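Local structure of 5'-tyrosyl-DNA phosphodiesterase (Caenorhabditis elegans, 4FVA) at residues 134-148 against 162-176. The protein belongs to the endonuclease/exonuclease/phosphatase family, with a DNase I-like fold of two packed mixed beta sheets and a bound magnesium ion. Numbering follows the deposited sequence.
Sequences RPQRCAQFGFCMDKV and FGGDLNLRDEEVSRV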
# COMPACT_ATOMS: atom_id res chain seq x y z
N ARG A 134 0.74 5.54 18.98
CA ARG A 134 -0.47 4.73 19.00
C ARG A 134 -1.73 5.58 19.03
O ARG A 134 -2.69 5.29 18.31
CB ARG A 134 -0.46 3.75 20.18
CG ARG A 134 -1.83 3.12 20.42
CD ARG A 134 -1.78 1.99 21.44
NE ARG A 134 -1.02 0.85 20.93
CZ ARG A 134 -0.90 -0.32 21.56
NH1 ARG A 134 -1.50 -0.51 22.73
NH2 ARG A 134 -0.19 -1.29 21.02
N PRO A 135 -1.75 6.62 19.88
CA PRO A 135 -2.96 7.44 19.93
C PRO A 135 -3.32 7.97 18.55
O PRO A 135 -4.44 7.76 18.09
CB PRO A 135 -2.57 8.60 20.86
CG PRO A 135 -1.48 8.02 21.75
CD PRO A 135 -0.72 7.08 20.84
N GLN A 136 -2.37 8.64 17.89
CA GLN A 136 -2.63 9.23 16.58
C GLN A 136 -2.95 8.15 15.56
O GLN A 136 -3.86 8.32 14.74
CB GLN A 136 -1.43 10.04 16.07
CG GLN A 136 -1.03 11.23 16.92
CD GLN A 136 0.02 10.87 17.96
OE1 GLN A 136 -0.08 9.85 18.66
NE2 GLN A 136 1.07 11.69 18.03
N ARG A 137 -2.20 7.05 15.61
CA ARG A 137 -2.38 5.99 14.62
C ARG A 137 -3.76 5.34 14.72
O ARG A 137 -4.42 5.11 13.71
CB ARG A 137 -1.27 4.94 14.76
CG ARG A 137 -1.50 3.68 13.94
CD ARG A 137 -0.21 2.85 13.87
NE ARG A 137 0.26 2.42 15.18
CZ ARG A 137 1.26 3.00 15.84
NH1 ARG A 137 1.88 4.05 15.31
NH2 ARG A 137 1.63 2.55 17.03
N CYS A 138 -4.20 5.06 15.94
CA CYS A 138 -5.50 4.42 16.12
C CYS A 138 -6.64 5.33 15.68
O CYS A 138 -7.64 4.86 15.12
CB CYS A 138 -5.70 3.99 17.58
SG CYS A 138 -4.71 2.59 18.09
N ALA A 139 -6.49 6.63 15.91
CA ALA A 139 -7.50 7.58 15.45
C ALA A 139 -7.54 7.64 13.93
O ALA A 139 -8.61 7.71 13.33
CB ALA A 139 -7.22 8.96 16.03
N GLN A 140 -6.36 7.64 13.30
CA GLN A 140 -6.29 7.68 11.85
C GLN A 140 -6.97 6.45 11.24
O GLN A 140 -7.74 6.57 10.29
CB GLN A 140 -4.84 7.81 11.39
CG GLN A 140 -4.22 9.17 11.74
CD GLN A 140 -2.70 9.18 11.61
OE1 GLN A 140 -2.09 8.17 11.24
NE2 GLN A 140 -2.09 10.32 11.93
N PHE A 141 -6.66 5.27 11.78
CA PHE A 141 -7.26 4.04 11.27
C PHE A 141 -8.80 4.11 11.35
O PHE A 141 -9.49 3.77 10.38
CB PHE A 141 -6.73 2.83 12.03
CG PHE A 141 -7.21 1.51 11.47
CD1 PHE A 141 -6.50 0.87 10.46
CD2 PHE A 141 -8.37 0.92 11.95
CE1 PHE A 141 -6.94 -0.34 9.93
CE2 PHE A 141 -8.82 -0.29 11.43
CZ PHE A 141 -8.10 -0.92 10.42
N GLY A 142 -9.31 4.55 12.50
CA GLY A 142 -10.75 4.70 12.69
C GLY A 142 -11.33 5.66 11.66
O GLY A 142 -12.34 5.37 11.01
N PHE A 143 -10.64 6.78 11.47
CA PHE A 143 -11.04 7.77 10.49
C PHE A 143 -11.07 7.15 9.11
O PHE A 143 -12.02 7.35 8.34
CB PHE A 143 -10.09 8.96 10.54
CG PHE A 143 -10.33 9.99 9.48
CD1 PHE A 143 -11.22 11.04 9.69
CD2 PHE A 143 -9.66 9.92 8.26
CE1 PHE A 143 -11.45 12.00 8.69
CE2 PHE A 143 -9.88 10.87 7.26
CZ PHE A 143 -10.77 11.91 7.48
N CYS A 144 -10.04 6.39 8.77
CA CYS A 144 -10.01 5.76 7.45
C CYS A 144 -11.18 4.81 7.27
O CYS A 144 -11.82 4.79 6.23
CB CYS A 144 -8.68 5.04 7.21
SG CYS A 144 -7.27 6.16 7.03
N MET A 145 -11.47 4.02 8.30
CA MET A 145 -12.57 3.06 8.20
C MET A 145 -13.93 3.76 8.06
O MET A 145 -14.81 3.31 7.32
CB MET A 145 -12.54 2.07 9.38
CG MET A 145 -11.51 0.92 9.22
SD MET A 145 -11.70 0.02 7.66
CE MET A 145 -10.34 -1.14 7.73
N ASP A 146 -14.09 4.89 8.74
CA ASP A 146 -15.31 5.66 8.60
C ASP A 146 -15.47 6.14 7.17
O ASP A 146 -16.58 6.14 6.61
CB ASP A 146 -15.32 6.84 9.57
CG ASP A 146 -15.51 6.41 11.02
OD1 ASP A 146 -16.00 5.29 11.26
OD2 ASP A 146 -15.19 7.21 11.92
N LYS A 147 -14.37 6.56 6.58
CA LYS A 147 -14.37 7.03 5.21
C LYS A 147 -14.74 5.90 4.25
O LYS A 147 -15.53 6.09 3.33
CB LYS A 147 -13.01 7.63 4.86
CG LYS A 147 -12.91 8.23 3.46
CD LYS A 147 -13.96 9.31 3.24
CE LYS A 147 -13.71 10.08 1.95
NZ LYS A 147 -13.64 9.19 0.74
N VAL A 148 -14.15 4.73 4.47
CA VAL A 148 -14.49 3.53 3.71
C VAL A 148 -15.97 3.17 3.87
O VAL A 148 -16.65 2.88 2.88
CB VAL A 148 -13.60 2.32 4.12
CG1 VAL A 148 -14.14 1.00 3.57
CG2 VAL A 148 -12.16 2.54 3.63
N PHE A 162 -8.62 -0.33 0.49
CA PHE A 162 -7.96 0.53 1.47
C PHE A 162 -6.76 -0.15 2.11
O PHE A 162 -6.87 -1.29 2.57
CB PHE A 162 -8.92 0.96 2.56
CG PHE A 162 -8.22 1.50 3.77
CD1 PHE A 162 -7.60 2.74 3.73
CD2 PHE A 162 -8.13 0.74 4.92
CE1 PHE A 162 -6.92 3.23 4.84
CE2 PHE A 162 -7.46 1.22 6.04
CZ PHE A 162 -6.85 2.47 5.99
N GLY A 163 -5.62 0.55 2.16
CA GLY A 163 -4.45 0.02 2.84
C GLY A 163 -3.20 0.86 2.68
O GLY A 163 -3.26 2.08 2.46
N GLY A 164 -2.06 0.19 2.80
CA GLY A 164 -0.76 0.83 2.76
C GLY A 164 0.06 0.35 3.93
O GLY A 164 -0.13 -0.78 4.43
N ASP A 165 0.95 1.21 4.40
CA ASP A 165 1.71 0.92 5.60
C ASP A 165 0.92 1.46 6.76
O ASP A 165 0.93 2.66 7.01
CB ASP A 165 3.09 1.57 5.55
CG ASP A 165 3.93 1.25 6.78
OD1 ASP A 165 3.40 0.63 7.72
OD2 ASP A 165 5.12 1.64 6.81
N LEU A 166 0.19 0.59 7.45
CA LEU A 166 -0.68 1.04 8.54
C LEU A 166 0.03 1.03 9.91
O LEU A 166 -0.53 1.50 10.91
CB LEU A 166 -1.98 0.22 8.59
CG LEU A 166 -2.71 0.06 7.25
CD1 LEU A 166 -4.07 -0.62 7.44
CD2 LEU A 166 -2.89 1.43 6.58
N ASN A 167 1.24 0.48 9.97
CA ASN A 167 2.03 0.51 11.21
C ASN A 167 1.30 -0.08 12.41
O ASN A 167 1.54 0.33 13.55
CB ASN A 167 2.49 1.93 11.53
CG ASN A 167 3.82 2.26 10.88
OD1 ASN A 167 4.76 1.47 10.94
ND2 ASN A 167 3.90 3.42 10.23
N LEU A 168 0.43 -1.05 12.14
CA LEU A 168 -0.47 -1.59 13.16
C LEU A 168 0.14 -2.73 13.97
O LEU A 168 0.90 -3.55 13.44
CB LEU A 168 -1.78 -2.10 12.52
CG LEU A 168 -2.82 -1.09 12.02
CD1 LEU A 168 -3.98 -1.79 11.27
CD2 LEU A 168 -3.36 -0.22 13.16
N ARG A 169 -0.18 -2.74 15.26
CA ARG A 169 -0.14 -3.98 16.03
C ARG A 169 -1.60 -4.45 16.04
O ARG A 169 -2.51 -3.62 16.07
CB ARG A 169 0.37 -3.70 17.45
CG ARG A 169 1.01 -2.31 17.62
CD ARG A 169 2.47 -2.25 17.15
NE ARG A 169 2.74 -1.08 16.30
CZ ARG A 169 3.91 -0.45 16.24
NH1 ARG A 169 4.93 -0.85 16.98
NH2 ARG A 169 4.06 0.60 15.43
N ASP A 170 -1.85 -5.76 15.99
CA ASP A 170 -3.23 -6.24 15.84
C ASP A 170 -4.25 -5.71 16.86
O ASP A 170 -5.42 -5.51 16.53
CB ASP A 170 -3.29 -7.77 15.78
CG ASP A 170 -3.23 -8.30 14.35
OD1 ASP A 170 -4.28 -8.23 13.66
OD2 ASP A 170 -2.16 -8.77 13.92
N GLU A 171 -3.82 -5.52 18.10
CA GLU A 171 -4.71 -5.03 19.15
C GLU A 171 -5.17 -3.60 18.86
O GLU A 171 -6.06 -3.08 19.54
CB GLU A 171 -4.01 -5.09 20.50
CG GLU A 171 -2.79 -4.19 20.61
CD GLU A 171 -1.62 -4.70 19.78
OE1 GLU A 171 -1.81 -5.65 18.99
OE2 GLU A 171 -0.51 -4.16 19.94
N GLU A 172 -4.53 -2.95 17.89
CA GLU A 172 -4.88 -1.57 17.55
C GLU A 172 -6.04 -1.45 16.56
O GLU A 172 -6.62 -0.38 16.40
CB GLU A 172 -3.65 -0.81 17.00
CG GLU A 172 -2.54 -0.60 18.03
CD GLU A 172 -1.29 0.05 17.43
OE1 GLU A 172 -1.07 -0.06 16.19
OE2 GLU A 172 -0.52 0.67 18.19
N VAL A 173 -6.39 -2.56 15.89
CA VAL A 173 -7.45 -2.54 14.87
C VAL A 173 -8.83 -2.35 15.50
O VAL A 173 -9.24 -3.14 16.35
CB VAL A 173 -7.47 -3.84 14.05
CG1 VAL A 173 -8.75 -3.93 13.22
CG2 VAL A 173 -6.24 -3.95 13.17
N SER A 174 -9.53 -1.31 15.07
CA SER A 174 -10.82 -0.94 15.65
C SER A 174 -12.01 -1.32 14.77
O SER A 174 -12.17 -2.47 14.37
CB SER A 174 -10.89 0.57 15.92
OG SER A 174 -11.04 1.30 14.71
N ARG A 175 -12.84 -0.32 14.49
CA ARG A 175 -14.14 -0.51 13.86
C ARG A 175 -14.08 -0.77 12.35
O ARG A 175 -14.35 0.11 11.54
CB ARG A 175 -15.01 0.71 14.18
CG ARG A 175 -14.38 2.06 13.78
CD ARG A 175 -15.11 3.22 14.47
NE ARG A 175 -14.73 4.55 14.00
CZ ARG A 175 -13.70 5.26 14.47
NH1 ARG A 175 -12.93 4.77 15.43
NH2 ARG A 175 -13.45 6.47 13.97
N VAL A 176 -13.77 -2.02 12.00
CA VAL A 176 -13.81 -2.49 10.62
C VAL A 176 -15.25 -2.83 10.25
O VAL A 176 -15.90 -3.63 10.92
CB VAL A 176 -12.95 -3.75 10.45
CG1 VAL A 176 -13.12 -4.34 9.04
CG2 VAL A 176 -11.48 -3.44 10.74
O HOH W 1 -11.18 8.50 15.13
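Phe162, on strand 159-163, packs its ring against Cys144, Met145 and Val148 of helix 134-154, closing the beta-alpha-beta unit (strand 118-126, helix, strand 159-163) of this DNase I-like fold. Cys144 CB comes to 3.4 Å from Phe162 CZ, while Met145 SD makes an oblique Met-aromatic contact; a large apolar side chain suits this site because it spans about one helical turn, with CZ and CE1 against Cys144, CD2 near Met145 CE and CB near Val148 CG2. Beyond the strand the chain runs back along the helix face that carries Phe141. Leu166 CD1 and Leu168 CD1 meet the Phe141 ring at CE1, Leu166 CD1 in plane. With CG anti to the backbone N (chi1 -174°), Phe141 drops from the helix into the loop's apolar interior.

Farther along, Glu172 brings a carboxylate to a buried arginine, Arg137, and a partly exposed one, Arg134. Arg137 grips it side-on: NE gives a nearly straight bond (171°) to Glu172 OE1, and NH2 reaches the syn lone pair of Glu172 OE2, whereas Arg134 NE takes the anti lone pair of the same OE2 at 2.8 Å. Arg169 N also donates to OE1, from the face opposite Arg137 NE, so four bonds fix the carboxylate's rotation. Arg169 NH2 lies over one face of the Arg137 guanidinium, a closeness the glutamate charge probably eases; Arg137 NH1 serves the carbonyls of Glu128 and Thr130.

Val173 CG1 and Ser174 then lie by Phe141 CE2, Ser174 OG in the ring plane. Glycine lets the Arg175 guanidinium lie close over Gly142 CA, offset toward the rim. Asp146, which also pairs with Arg149, receives Arg175 side-on: NE bonds OD1, and NH2 meets OD2 at 2.8 Å from above the carboxylate plane. Val176 CG2 finally touches Met145 CE at 4.0 Å.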